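Local structure of killer cell lectin-like receptor 3 (Mus musculus, 3C8J) at residues K98-G103 with D185-Y190; L116-E121 with S157-K162; R129-G134 with L176-I181; G134-G139 with Y191-K196; K145-A150 with K169-V174. The protein acts as a disulfide-linked homodimeric receptor on natural killer cells, recognising class I MHC molecules through a C-type lectin-like domain. The protein carries 4 engineered substitutions. All coordinates share one frame; numbering follows the deposited sequence.

Overall arrangement
All five contacts lie in one C-type lectin-like domain, and along the chain all the first segments precede all the second ones. Contact 4 sits about 4 Å from the chain's centre, pairing strands 136-143 and 190-197 in parallel. Contact 3 shares Gly134 with it, and contact 1 lies about 10 Å away between centres, joined by bonds from Trp101 and Trp137. Contacts 1 and 2 flank the core on opposite sides, about 21 Å apart between centres. Contact 5, at strands 148-151 and 173-176, is tied to contact 1 by the Cys173-Cys186 disulfide. Regions implicated in MHC class I binding overlap contacts 1, 2, 3 and 5, while contact 4 lies buried in the core.

Contact 1: residues K98-G103 with D185-Y190; sequences KTTWSG and DCNIPY
The Tyr190 ring carries Ile188 CG2 over one face, 3.3 Å above the plane and offset toward the rim; beyond the two segments the ring meets Phe175 and Trp137, each at about 45°. Trp101 has CG anti to its backbone N (chi1 -176°), which carries the indole away from 185-190, so that it meets the Trp137 ring at about 90° and its NE1 bonds to Ile138 O. What Trp101 offers to 185-190 is its root: CB packs on Cys186 CB, and the backbone N reaches Cys186 O at 2.8 Å, nearly straight along the C=O axis. Thr99 and Tyr190 form an antiparallel hydrogen-bonded pair, Thr99 N to Tyr190 O and Tyr190 N to Thr99 O both 2.8 Å, with each donor above the carbonyl plane. In this C-type lectin-like domain the pair fastens the short strand 98-99, part of a region implicated in MHC class I binding, to the start of strand 190-197. Thr100 is the N-cap of helix 101-110: its OG1, held between backbone N and carbonyl carbon, accepts from Gly103 N at 3.0 Å, while CB lies 3.5 Å from Cys186 O. Asp185 OD2 closes an Asx turn by accepting from Asn187 N. At the other end Lys98 CB lies 3.7 Å from Pro189 CB, and the extended lysine chain then runs outward. Cys186 SG is bonded to Cys173 SG.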
# COMPACT_ATOMS: atom_id res chain seq x y z
N LYS A 98 -17.21 -10.56 13.18
CA LYS A 98 -16.61 -10.99 14.42
C LYS A 98 -16.67 -12.50 14.52
O LYS A 98 -17.74 -13.08 14.70
CB LYS A 98 -17.33 -10.34 15.60
CG LYS A 98 -17.20 -8.81 15.67
CD LYS A 98 -18.19 -8.24 16.70
CE LYS A 98 -17.88 -6.78 17.07
NZ LYS A 98 -19.02 -6.24 17.86
N THR A 99 -15.50 -13.14 14.39
CA THR A 99 -15.38 -14.58 14.61
C THR A 99 -14.39 -14.84 15.74
O THR A 99 -13.70 -13.91 16.18
CB THR A 99 -14.89 -15.35 13.35
OG1 THR A 99 -13.47 -15.19 13.19
CG2 THR A 99 -15.62 -14.90 12.09
N THR A 100 -14.31 -16.10 16.19
CA THR A 100 -13.26 -16.57 17.11
C THR A 100 -11.92 -16.46 16.39
O THR A 100 -11.89 -16.24 15.18
CB THR A 100 -13.43 -18.06 17.52
OG1 THR A 100 -13.14 -18.91 16.41
CG2 THR A 100 -14.83 -18.35 18.05
N TRP A 101 -10.82 -16.61 17.12
CA TRP A 101 -9.50 -16.60 16.51
C TRP A 101 -9.39 -17.73 15.50
O TRP A 101 -9.00 -17.52 14.37
CB TRP A 101 -8.40 -16.73 17.56
CG TRP A 101 -7.02 -16.63 16.99
CD1 TRP A 101 -6.29 -15.50 16.80
CD2 TRP A 101 -6.20 -17.71 16.53
NE1 TRP A 101 -5.07 -15.81 16.25
CE2 TRP A 101 -4.99 -17.16 16.07
CE3 TRP A 101 -6.38 -19.10 16.47
CZ2 TRP A 101 -3.95 -17.94 15.56
CZ3 TRP A 101 -5.35 -19.88 15.95
CH2 TRP A 101 -4.15 -19.29 15.50
N SER A 102 -9.74 -18.93 15.91
CA SER A 102 -9.68 -20.07 15.00
C SER A 102 -10.45 -19.82 13.69
O SER A 102 -10.00 -20.23 12.63
CB SER A 102 -10.19 -21.32 15.70
OG SER A 102 -9.41 -22.42 15.27
N GLY A 103 -11.60 -19.15 13.79
CA GLY A 103 -12.42 -18.84 12.63
C GLY A 103 -11.68 -17.87 11.75
O GLY A 103 -11.74 -17.95 10.51
N ASP A 185 -8.89 -14.54 25.62
CA ASP A 185 -9.53 -15.81 25.24
C ASP A 185 -9.79 -15.87 23.75
O ASP A 185 -10.43 -14.98 23.19
CB ASP A 185 -10.84 -16.01 26.03
CG ASP A 185 -11.69 -17.18 25.50
OD1 ASP A 185 -12.93 -17.16 25.71
OD2 ASP A 185 -11.14 -18.12 24.88
N CYS A 186 -9.31 -16.93 23.11
CA CYS A 186 -9.40 -17.10 21.64
C CYS A 186 -10.82 -17.23 21.08
O CYS A 186 -11.02 -17.17 19.87
CB CYS A 186 -8.54 -18.30 21.22
SG CYS A 186 -6.81 -18.15 21.73
N ASN A 187 -11.80 -17.42 21.97
CA ASN A 187 -13.19 -17.58 21.56
C ASN A 187 -13.97 -16.28 21.48
O ASN A 187 -15.15 -16.28 21.14
CB ASN A 187 -13.93 -18.53 22.52
CG ASN A 187 -13.67 -19.99 22.21
OD1 ASN A 187 -13.02 -20.33 21.21
ND2 ASN A 187 -14.18 -20.88 23.07
N ILE A 188 -13.33 -15.16 21.83
CA ILE A 188 -14.00 -13.88 21.73
C ILE A 188 -14.21 -13.49 20.25
O ILE A 188 -13.27 -13.53 19.45
CB ILE A 188 -13.27 -12.77 22.52
CG1 ILE A 188 -13.19 -13.17 24.00
CG2 ILE A 188 -14.01 -11.43 22.38
CD1 ILE A 188 -12.60 -12.12 24.90
N PRO A 189 -15.45 -13.14 19.88
CA PRO A 189 -15.76 -12.77 18.51
C PRO A 189 -15.18 -11.39 18.18
O PRO A 189 -15.71 -10.36 18.63
CB PRO A 189 -17.29 -12.73 18.48
CG PRO A 189 -17.77 -13.23 19.80
CD PRO A 189 -16.64 -13.06 20.75
N TYR A 190 -14.09 -11.37 17.41
CA TYR A 190 -13.49 -10.14 16.96
C TYR A 190 -13.35 -10.11 15.44
O TYR A 190 -13.57 -11.11 14.75
CB TYR A 190 -12.09 -9.95 17.57
CG TYR A 190 -12.07 -9.55 19.01
CD1 TYR A 190 -11.00 -9.94 19.83
CD2 TYR A 190 -13.11 -8.80 19.59
CE1 TYR A 190 -10.95 -9.59 21.17
CE2 TYR A 190 -13.07 -8.43 20.95
CZ TYR A 190 -11.98 -8.83 21.73
OH TYR A 190 -11.90 -8.52 23.09

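Contact 2: residues L116-E121 with S157-K162; sequences LKIEDE and SKLDMK
Polar contacts concentrate on Ser157. Its OG lies anti to the backbone N (chi1 154°), pointing at 116-121, and donates to Ile118 O at 2.7 Å in the carbonyl plane. The same oxygen accepts from Leu159 N at 3.1 Å, so one hydroxyl ties the loop and the turn before helix 160-164 together. A second bond across the contact runs beside it, Lys158 N to Glu119 O at 2.9 Å, again in the carbonyl plane and somewhat bent at the hydrogen.

Apolar contacts come from the two methyls of Leu159, which touch the loop at different points. CD2 crosses obliquely to Ile118 CG2 at 3.5 Å, whereas CD1 lies against the backbone, 3.3 Å from Glu121 N, and against Glu121 CG. Ile118 also packs on Leu127 of helix 121-130.

Charged contacts are looser. Glu121 and Lys162 cross at about a right angle, and their salt bridge, Glu121 OE1 to Lys162 NZ, is long at 3.8 Å. Lys117 passes its ammonium beyond the two segments to Pro156 O and Asp153.

Asp160 answers Ser157 from the helix side: its OD2 accepts from Ser157 N at 2.8 Å, met from above the carboxylate plane, and OD1 takes Trp151 NE1. Ser157 and Asp160 together form a capping box, here leading into a helix whose later residues belong to a region implicated in MHC class I binding.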
# COMPACT_ATOMS: atom_id res chain seq x y z
N LEU A 116 -2.69 -12.65 10.01
CA LEU A 116 -1.56 -11.71 10.00
C LEU A 116 -0.37 -12.04 10.87
O LEU A 116 -0.49 -12.34 12.05
CB LEU A 116 -2.03 -10.30 10.31
CG LEU A 116 -0.97 -9.20 10.23
CD1 LEU A 116 -0.47 -8.99 8.81
CD2 LEU A 116 -1.48 -7.93 10.82
N LYS A 117 0.80 -11.98 10.23
CA LYS A 117 2.07 -11.89 10.93
C LYS A 117 2.59 -10.45 10.80
O LYS A 117 2.62 -9.89 9.71
CB LYS A 117 3.05 -12.92 10.37
CG LYS A 117 4.52 -12.58 10.55
CD LYS A 117 5.27 -13.73 11.22
CE LYS A 117 6.74 -13.60 10.93
NZ LYS A 117 7.52 -14.41 11.88
N ILE A 118 2.97 -9.86 11.93
CA ILE A 118 3.50 -8.49 11.93
C ILE A 118 5.01 -8.57 12.10
O ILE A 118 5.48 -9.22 13.02
CB ILE A 118 2.87 -7.61 13.04
CG1 ILE A 118 1.35 -7.53 12.86
CG2 ILE A 118 3.45 -6.21 12.97
CD1 ILE A 118 0.61 -6.60 13.85
N GLU A 119 5.75 -7.92 11.20
CA GLU A 119 7.21 -8.01 11.17
C GLU A 119 7.90 -7.06 12.12
O GLU A 119 8.83 -7.45 12.83
CB GLU A 119 7.77 -7.83 9.76
CG GLU A 119 7.29 -8.86 8.75
CD GLU A 119 7.76 -10.29 9.04
OE1 GLU A 119 8.51 -10.52 10.04
OE2 GLU A 119 7.38 -11.19 8.25
N ASP A 120 7.45 -5.81 12.13
CA ASP A 120 8.07 -4.78 12.95
C ASP A 120 7.10 -3.72 13.44
O ASP A 120 5.90 -3.74 13.08
CB ASP A 120 9.29 -4.16 12.24
CG ASP A 120 8.99 -3.73 10.83
OD1 ASP A 120 7.82 -3.71 10.42
OD2 ASP A 120 9.95 -3.38 10.12
N GLU A 121 7.61 -2.82 14.29
CA GLU A 121 6.82 -1.74 14.89
C GLU A 121 6.31 -0.75 13.86
O GLU A 121 5.30 -0.09 14.11
CB GLU A 121 7.64 -0.99 15.95
CG GLU A 121 7.66 -1.65 17.32
CD GLU A 121 7.52 -0.65 18.46
OE1 GLU A 121 6.56 0.17 18.42
OE2 GLU A 121 8.36 -0.68 19.39
N SER A 157 9.68 -12.54 14.96
CA SER A 157 9.25 -11.23 14.54
C SER A 157 9.99 -10.20 15.37
O SER A 157 10.33 -10.45 16.53
CB SER A 157 7.75 -11.08 14.74
OG SER A 157 7.40 -9.72 14.91
N LYS A 158 10.25 -9.03 14.80
CA LYS A 158 10.98 -8.00 15.52
C LYS A 158 10.15 -7.31 16.60
O LYS A 158 10.59 -6.38 17.26
CB LYS A 158 11.61 -7.02 14.55
CG LYS A 158 12.89 -7.57 13.98
CD LYS A 158 13.06 -7.21 12.53
CE LYS A 158 14.06 -8.14 11.86
NZ LYS A 158 15.28 -8.41 12.69
N LEU A 159 8.94 -7.81 16.79
CA LEU A 159 8.08 -7.37 17.86
C LEU A 159 8.32 -8.21 19.08
O LEU A 159 8.01 -7.79 20.19
CB LEU A 159 6.63 -7.51 17.43
CG LEU A 159 5.82 -6.27 17.07
CD1 LEU A 159 6.66 -5.22 16.38
CD2 LEU A 159 4.65 -6.69 16.22
N ASP A 160 8.86 -9.41 18.87
CA ASP A 160 9.02 -10.40 19.94
C ASP A 160 9.67 -9.80 21.18
O ASP A 160 9.19 -10.01 22.29
CB ASP A 160 9.78 -11.65 19.45
CG ASP A 160 9.00 -12.47 18.42
OD1 ASP A 160 7.75 -12.41 18.40
OD2 ASP A 160 9.63 -13.20 17.64
N MET A 161 10.75 -9.04 20.97
CA MET A 161 11.44 -8.34 22.05
C MET A 161 10.49 -7.53 22.93
O MET A 161 10.46 -7.71 24.15
CB MET A 161 12.55 -7.44 21.50
CG MET A 161 13.90 -8.11 21.40
SD MET A 161 15.11 -7.25 22.42
CE MET A 161 16.37 -8.52 22.71
N LYS A 162 9.72 -6.66 22.28
CA LYS A 162 8.70 -5.85 22.94
C LYS A 162 7.58 -6.73 23.52
O LYS A 162 7.17 -6.54 24.67
CB LYS A 162 8.15 -4.81 21.95
CG LYS A 162 6.97 -3.98 22.45
CD LYS A 162 6.20 -3.36 21.26
CE LYS A 162 4.82 -2.88 21.66
NZ LYS A 162 4.29 -1.92 20.67

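Contact 3: residues R129-G134 with L176-I181. Engineered in segment 129-134: Gly134 (natural residue Glu).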
# COMPACT_ATOMS: atom_id res chain seq x y z
N ARG A 129 -2.93 2.89 12.77
CA ARG A 129 -3.39 4.10 12.13
C ARG A 129 -4.48 3.78 11.10
O ARG A 129 -5.37 4.57 10.88
CB ARG A 129 -2.23 4.82 11.45
CG ARG A 129 -1.27 5.53 12.39
CD ARG A 129 -0.18 6.30 11.60
NE ARG A 129 1.12 5.60 11.52
CZ ARG A 129 1.64 5.12 10.38
NH1 ARG A 129 0.98 5.27 9.24
NH2 ARG A 129 2.81 4.52 10.37
N HIS A 130 -4.39 2.61 10.46
CA HIS A 130 -5.25 2.30 9.32
C HIS A 130 -6.64 1.83 9.74
O HIS A 130 -7.68 2.30 9.28
CB HIS A 130 -4.61 1.20 8.49
CG HIS A 130 -5.51 0.70 7.42
ND1 HIS A 130 -5.76 1.42 6.27
CD2 HIS A 130 -6.28 -0.41 7.35
CE1 HIS A 130 -6.63 0.76 5.52
NE2 HIS A 130 -6.96 -0.35 6.16
N VAL A 131 -6.62 0.87 10.64
CA VAL A 131 -7.77 0.12 11.06
C VAL A 131 -8.94 1.04 11.45
O VAL A 131 -8.73 2.11 12.05
CB VAL A 131 -7.26 -0.81 12.17
CG1 VAL A 131 -7.96 -0.63 13.50
CG2 VAL A 131 -7.15 -2.26 11.65
N ILE A 132 -10.16 0.64 11.08
CA ILE A 132 -11.36 1.27 11.61
C ILE A 132 -11.39 0.87 13.08
O ILE A 132 -11.04 -0.25 13.38
CB ILE A 132 -12.62 0.77 10.89
CG1 ILE A 132 -12.80 1.45 9.54
CG2 ILE A 132 -13.87 1.04 11.75
CD1 ILE A 132 -13.52 0.61 8.52
N PRO A 133 -11.75 1.80 14.01
CA PRO A 133 -11.77 1.42 15.46
C PRO A 133 -12.42 0.06 15.68
O PRO A 133 -13.54 -0.17 15.23
CB PRO A 133 -12.61 2.51 16.09
CG PRO A 133 -12.33 3.70 15.26
CD PRO A 133 -12.10 3.22 13.83
N GLY A 134 -11.70 -0.86 16.32
CA GLY A 134 -12.22 -2.18 16.61
C GLY A 134 -11.11 -3.04 17.19
O GLY A 134 -10.06 -2.52 17.59
N LEU A 176 -5.19 -6.80 17.73
CA LEU A 176 -4.82 -5.40 17.81
C LEU A 176 -6.01 -4.44 17.76
O LEU A 176 -7.11 -4.79 17.28
CB LEU A 176 -3.72 -5.01 16.81
CG LEU A 176 -3.95 -4.74 15.33
CD1 LEU A 176 -4.99 -3.66 15.09
CD2 LEU A 176 -2.63 -4.38 14.64
N SER A 177 -5.78 -3.25 18.31
CA SER A 177 -6.73 -2.16 18.33
C SER A 177 -5.91 -0.97 17.88
O SER A 177 -4.69 -1.08 17.75
CB SER A 177 -7.30 -1.95 19.75
OG SER A 177 -6.27 -1.81 20.72
N LYS A 178 -6.56 0.17 17.63
CA LYS A 178 -5.85 1.36 17.19
C LYS A 178 -4.87 1.83 18.27
O LYS A 178 -3.90 2.55 17.98
CB LYS A 178 -6.83 2.49 16.84
CG LYS A 178 -7.71 2.22 15.63
CD LYS A 178 -8.43 3.49 15.14
CE LYS A 178 -7.48 4.45 14.43
NZ LYS A 178 -6.96 3.87 13.17
N ALA A 179 -5.14 1.41 19.51
CA ALA A 179 -4.39 1.81 20.69
C ALA A 179 -3.24 0.87 21.04
O ALA A 179 -2.19 1.33 21.49
CB ALA A 179 -5.32 1.97 21.86
N ARG A 180 -3.41 -0.44 20.85
CA ARG A 180 -2.32 -1.39 21.14
C ARG A 180 -2.58 -2.84 20.72
O ARG A 180 -3.42 -3.09 19.85
CB ARG A 180 -1.94 -1.33 22.61
CG ARG A 180 -3.09 -1.67 23.50
CD ARG A 180 -2.88 -1.22 24.94
NE ARG A 180 -4.11 -1.49 25.68
CZ ARG A 180 -5.21 -0.73 25.64
NH1 ARG A 180 -5.23 0.38 24.91
NH2 ARG A 180 -6.28 -1.08 26.34
N ILE A 181 -1.81 -3.77 21.29
CA ILE A 181 -2.04 -5.21 21.14
C ILE A 181 -2.16 -5.84 22.53
O ILE A 181 -1.50 -5.41 23.47
CB ILE A 181 -0.92 -5.96 20.34
CG1 ILE A 181 0.41 -5.93 21.08
CG2 ILE A 181 -0.73 -5.37 18.98
CD1 ILE A 181 1.33 -7.06 20.71
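Lys178 runs across the end of helix 121-130 with its aliphatic chain against Val131 and Pro133. Val131 slides past it in the opposite direction, CG1 lying 3.6 Å from Lys178 CG. Pro133 lies side by side with it and points the same way, its ring CD 3.9 Å from Lys178 CD. Two bends, at chi3 (74°) and chi4 (66°), then curl the lysine tip back onto backbone carbonyls. NZ donates to Val131 O at 2.7 Å, in the carbonyl plane, and more weakly to Arg129 O at 2.9 Å; its strongest partner is Gln128 O, just before the segment. An ammonium among carbonyls at a helix C-terminus would probably be stabilised by the partial negative charge there. These bonds join the C-terminal end of helix 121-130 of the lectin-like domain to the loop after strand 173-176, where residues 177-182 are implicated in MHC class I binding. Beside this, Val131 CG2 and Leu176 CD1 make a looser apolar contact at 4.3 Å, and Leu176 continues onto Leu124 and Leu127. Gly134, an engineered residue, contributes its carbonyl: its O receives a CA-H...O contact from Ser177 CA at 3.4 Å. Ser177 OG accepts from Arg180 N, an ST motif within the loop.

Contact 4: residues G134-G139 with Y191-K196; sequences GNYWIG and YCICGK. Engineered in segment 134-139: Gly134 (natural residue Glu).
Tyr136 lies at the apolar centre. Tyr191 CB sits over one face of its ring, a CH-pi contact 3.9 Å from the centroid, while the Tyr191 ring crosses obliquely with planes at 52°. Ile193 CG1 reaches Tyr136 CB at 3.5 Å, and Ile193 CD1 continues toward Ile138 CG2, a looser contact. Tyr136 OH passes out of this cluster to Ile132 O. Around it runs the backbone ladder: Trp137 N to Tyr191 O is 2.9 Å, with the donor above the carbonyl plane, and Ile193 N meets Trp137 O at 3.2 Å nearly along the C=O axis. Tyr191 N to Asn135 O, 3.0 Å, is a weak bond beside the engineered Gly134. Trp137 projects to the face shared with Cys192, its NE1 bonding to Ile188 O, and Cys192 is disulfide-bonded to Cys104. This parallel pairing is characteristic of the C-type lectin-like core, with Trp137, Ile138 and Gly139 opening its WIGL motif.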
# COMPACT_ATOMS: atom_id res chain seq x y z
N GLY A 134 -11.70 -0.86 16.32
CA GLY A 134 -12.22 -2.18 16.61
C GLY A 134 -11.11 -3.04 17.19
O GLY A 134 -10.06 -2.52 17.59
N ASN A 135 -11.34 -4.35 17.24
CA ASN A 135 -10.37 -5.31 17.71
C ASN A 135 -10.19 -6.39 16.67
O ASN A 135 -11.17 -6.99 16.21
CB ASN A 135 -10.82 -5.90 19.02
CG ASN A 135 -10.99 -4.86 20.08
OD1 ASN A 135 -12.01 -4.81 20.77
ND2 ASN A 135 -10.01 -3.98 20.21
N TYR A 136 -8.94 -6.66 16.30
CA TYR A 136 -8.64 -7.56 15.19
C TYR A 136 -7.73 -8.70 15.63
O TYR A 136 -6.60 -8.48 16.11
CB TYR A 136 -7.97 -6.77 14.06
CG TYR A 136 -8.81 -5.68 13.47
CD1 TYR A 136 -8.99 -4.48 14.15
CD2 TYR A 136 -9.40 -5.81 12.22
CE1 TYR A 136 -9.77 -3.47 13.64
CE2 TYR A 136 -10.16 -4.77 11.68
CZ TYR A 136 -10.33 -3.61 12.41
OH TYR A 136 -11.09 -2.59 11.94
N TRP A 137 -8.19 -9.93 15.47
CA TRP A 137 -7.32 -11.08 15.69
C TRP A 137 -6.14 -10.99 14.73
O TRP A 137 -6.28 -10.56 13.57
CB TRP A 137 -8.09 -12.37 15.47
CG TRP A 137 -9.11 -12.68 16.53
CD1 TRP A 137 -10.44 -12.90 16.33
CD2 TRP A 137 -8.88 -12.85 17.95
NE1 TRP A 137 -11.05 -13.19 17.53
CE2 TRP A 137 -10.12 -13.17 18.54
CE3 TRP A 137 -7.75 -12.75 18.78
CZ2 TRP A 137 -10.28 -13.38 19.91
CZ3 TRP A 137 -7.91 -12.98 20.14
CH2 TRP A 137 -9.16 -13.29 20.69
N ILE A 138 -4.96 -11.36 15.22
CA ILE A 138 -3.77 -11.49 14.38
C ILE A 138 -3.14 -12.85 14.65
O ILE A 138 -3.53 -13.53 15.60
CB ILE A 138 -2.77 -10.32 14.56
CG1 ILE A 138 -2.21 -10.27 15.98
CG2 ILE A 138 -3.43 -9.00 14.23
CD1 ILE A 138 -1.11 -9.22 16.14
N GLY A 139 -2.20 -13.27 13.80
CA GLY A 139 -1.66 -14.63 13.86
C GLY A 139 -0.60 -14.83 14.93
O GLY A 139 0.51 -15.27 14.65
N TYR A 191 -12.96 -8.96 14.92
CA TYR A 191 -12.58 -8.86 13.52
C TYR A 191 -11.28 -9.64 13.31
O TYR A 191 -10.77 -10.30 14.21
CB TYR A 191 -12.36 -7.41 13.17
CG TYR A 191 -13.56 -6.53 13.30
CD1 TYR A 191 -13.43 -5.21 13.70
CD2 TYR A 191 -14.84 -7.01 12.99
CE1 TYR A 191 -14.53 -4.37 13.80
CE2 TYR A 191 -15.96 -6.18 13.10
CZ TYR A 191 -15.80 -4.86 13.50
OH TYR A 191 -16.89 -4.02 13.60
N CYS A 192 -10.73 -9.54 12.11
CA CYS A 192 -9.69 -10.43 11.69
C CYS A 192 -8.88 -9.80 10.56
O CYS A 192 -9.45 -9.23 9.63
CB CYS A 192 -10.36 -11.71 11.22
SG CYS A 192 -9.33 -12.89 10.45
N ILE A 193 -7.55 -9.90 10.66
CA ILE A 193 -6.64 -9.40 9.62
C ILE A 193 -5.80 -10.50 8.98
O ILE A 193 -5.08 -11.21 9.68
CB ILE A 193 -5.65 -8.33 10.14
CG1 ILE A 193 -6.37 -7.27 10.99
CG2 ILE A 193 -4.94 -7.67 8.95
CD1 ILE A 193 -5.48 -6.14 11.47
N CYS A 194 -5.89 -10.61 7.66
CA CYS A 194 -5.06 -11.55 6.93
C CYS A 194 -3.95 -10.77 6.26
O CYS A 194 -4.17 -9.65 5.83
CB CYS A 194 -5.87 -12.29 5.86
SG CYS A 194 -7.46 -12.98 6.38
N GLY A 195 -2.76 -11.35 6.15
CA GLY A 195 -1.66 -10.64 5.51
C GLY A 195 -0.76 -11.53 4.68
O GLY A 195 -0.66 -12.70 4.95
N LYS A 196 -0.11 -10.96 3.67
CA LYS A 196 0.79 -11.73 2.83
C LYS A 196 1.78 -10.85 2.03
O LYS A 196 1.37 -9.89 1.39
CB LYS A 196 -0.01 -12.66 1.92
CG LYS A 196 0.56 -12.91 0.53
CD LYS A 196 0.36 -14.35 0.09
CE LYS A 196 1.53 -15.20 0.52
NZ LYS A 196 1.47 -16.56 -0.08

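Contact 5: residues K145-A150 with K169-V174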
# COMPACT_ATOMS: atom_id res chain seq x y z
N LYS A 145 0.89 -26.94 23.65
CA LYS A 145 1.79 -28.10 23.76
C LYS A 145 3.23 -27.71 24.12
O LYS A 145 3.95 -28.50 24.73
CB LYS A 145 1.80 -28.94 22.48
CG LYS A 145 0.44 -29.05 21.77
CD LYS A 145 0.49 -29.93 20.51
CE LYS A 145 0.14 -31.38 20.80
NZ LYS A 145 1.25 -32.10 21.47
N LYS A 146 3.63 -26.50 23.75
CA LYS A 146 4.99 -26.02 23.97
C LYS A 146 5.15 -25.04 25.14
O LYS A 146 6.26 -24.86 25.65
CB LYS A 146 5.56 -25.40 22.69
CG LYS A 146 6.15 -26.42 21.73
CD LYS A 146 6.64 -25.77 20.44
CE LYS A 146 7.56 -26.71 19.67
NZ LYS A 146 7.80 -26.18 18.29
N LYS A 147 4.04 -24.42 25.55
CA LYS A 147 4.03 -23.34 26.55
C LYS A 147 4.86 -22.13 26.08
O LYS A 147 5.74 -21.64 26.78
CB LYS A 147 4.45 -23.85 27.95
CG LYS A 147 3.36 -24.63 28.69
CD LYS A 147 3.50 -24.54 30.20
CE LYS A 147 2.40 -25.35 30.91
NZ LYS A 147 2.57 -25.46 32.40
N GLU A 148 4.55 -21.67 24.87
CA GLU A 148 5.20 -20.50 24.29
C GLU A 148 4.26 -19.80 23.31
O GLU A 148 3.33 -20.40 22.79
CB GLU A 148 6.47 -20.91 23.55
CG GLU A 148 7.67 -21.13 24.44
CD GLU A 148 8.93 -21.35 23.64
OE1 GLU A 148 9.74 -22.21 24.06
OE2 GLU A 148 9.09 -20.66 22.60
N TRP A 149 4.53 -18.52 23.06
CA TRP A 149 3.78 -17.78 22.06
C TRP A 149 4.32 -18.10 20.67
O TRP A 149 5.49 -18.47 20.53
CB TRP A 149 3.79 -16.27 22.37
CG TRP A 149 2.95 -16.02 23.59
CD1 TRP A 149 3.36 -16.12 24.89
CD2 TRP A 149 1.55 -15.72 23.63
NE1 TRP A 149 2.31 -15.87 25.74
CE2 TRP A 149 1.18 -15.62 24.99
CE3 TRP A 149 0.57 -15.50 22.64
CZ2 TRP A 149 -0.12 -15.32 25.40
CZ3 TRP A 149 -0.72 -15.20 23.05
CH2 TRP A 149 -1.06 -15.11 24.42
N ALA A 150 3.45 -18.03 19.67
CA ALA A 150 3.81 -18.44 18.32
C ALA A 150 3.06 -17.67 17.26
O ALA A 150 1.85 -17.50 17.33
CB ALA A 150 3.57 -19.93 18.12
N LYS A 169 -0.50 -12.81 29.97
CA LYS A 169 -0.88 -13.77 31.02
C LYS A 169 -1.72 -14.92 30.47
O LYS A 169 -1.29 -16.07 30.49
CB LYS A 169 -1.62 -13.05 32.16
CG LYS A 169 -0.74 -12.09 32.95
CD LYS A 169 -1.32 -11.81 34.31
CE LYS A 169 -0.22 -11.68 35.36
NZ LYS A 169 -0.74 -11.75 36.75
N SER A 170 -2.91 -14.58 29.95
CA SER A 170 -3.87 -15.56 29.42
C SER A 170 -3.26 -16.57 28.45
O SER A 170 -2.45 -16.20 27.58
CB SER A 170 -5.02 -14.83 28.73
OG SER A 170 -4.53 -14.01 27.69
N ARG A 171 -3.64 -17.83 28.60
CA ARG A 171 -3.27 -18.86 27.63
C ARG A 171 -4.13 -18.74 26.37
O ARG A 171 -4.63 -19.75 25.85
CB ARG A 171 -3.39 -20.26 28.24
CG ARG A 171 -2.14 -20.74 28.93
CD ARG A 171 -2.31 -22.14 29.51
NE ARG A 171 -1.10 -22.62 30.18
CZ ARG A 171 -0.74 -22.26 31.41
NH1 ARG A 171 -1.49 -21.42 32.11
NH2 ARG A 171 0.38 -22.75 31.95
N GLY A 172 -4.28 -17.51 25.88
CA GLY A 172 -5.20 -17.19 24.81
C GLY A 172 -4.49 -16.75 23.56
O GLY A 172 -3.47 -17.33 23.19
N CYS A 173 -5.05 -15.72 22.91
CA CYS A 173 -4.60 -15.24 21.62
C CYS A 173 -4.28 -13.73 21.63
O CYS A 173 -4.29 -13.10 22.70
CB CYS A 173 -5.66 -15.53 20.56
SG CYS A 173 -5.82 -17.26 20.12
N VAL A 174 -3.97 -13.15 20.47
CA VAL A 174 -3.61 -11.73 20.40
C VAL A 174 -4.42 -10.94 19.36
O VAL A 174 -4.53 -11.35 18.20
CB VAL A 174 -2.08 -11.52 20.14
CG1 VAL A 174 -1.74 -10.04 19.95
CG2 VAL A 174 -1.24 -12.06 21.28
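Trp149 carries this contact between strand 148-151 and the approach to strand 173-176, two strands of the C-type lectin-like domain that both pair with strand 136-143 and so lie too far apart here for direct backbone pairing. From CB, CG sits anti to the carbonyl carbon (chi1 -69°), and the indole swings across the gap benzo ring first. CE3 comes to 4.1 Å from Val174 CG2. CZ3 lies 3.6 Å from that methyl and 3.5 Å from Gly172 O, with Cys173 C at the ring's edge near its plane. CH2 lies against both Gly172 O and Ser170 O, and CZ2 reaches Ser170 O at 3.3 Å. Tyr142 and Phe168 also meet the indole, each edge-to-face. Ser170 belongs to a region implicated in MHC class I binding, and its OG bonds to Asp183. Lys147 and Glu148 both face Asp143 in a G1 beta bulge. Arg171 is the centre of an inverse gamma turn, and its extended chain crosses that of Lys147 obliquely. Lys147 CE lies at the edge of the guanidinium, in its plane, and two like charges end up close together, with Lys147 NZ 3.5 Å from Arg171 NH2.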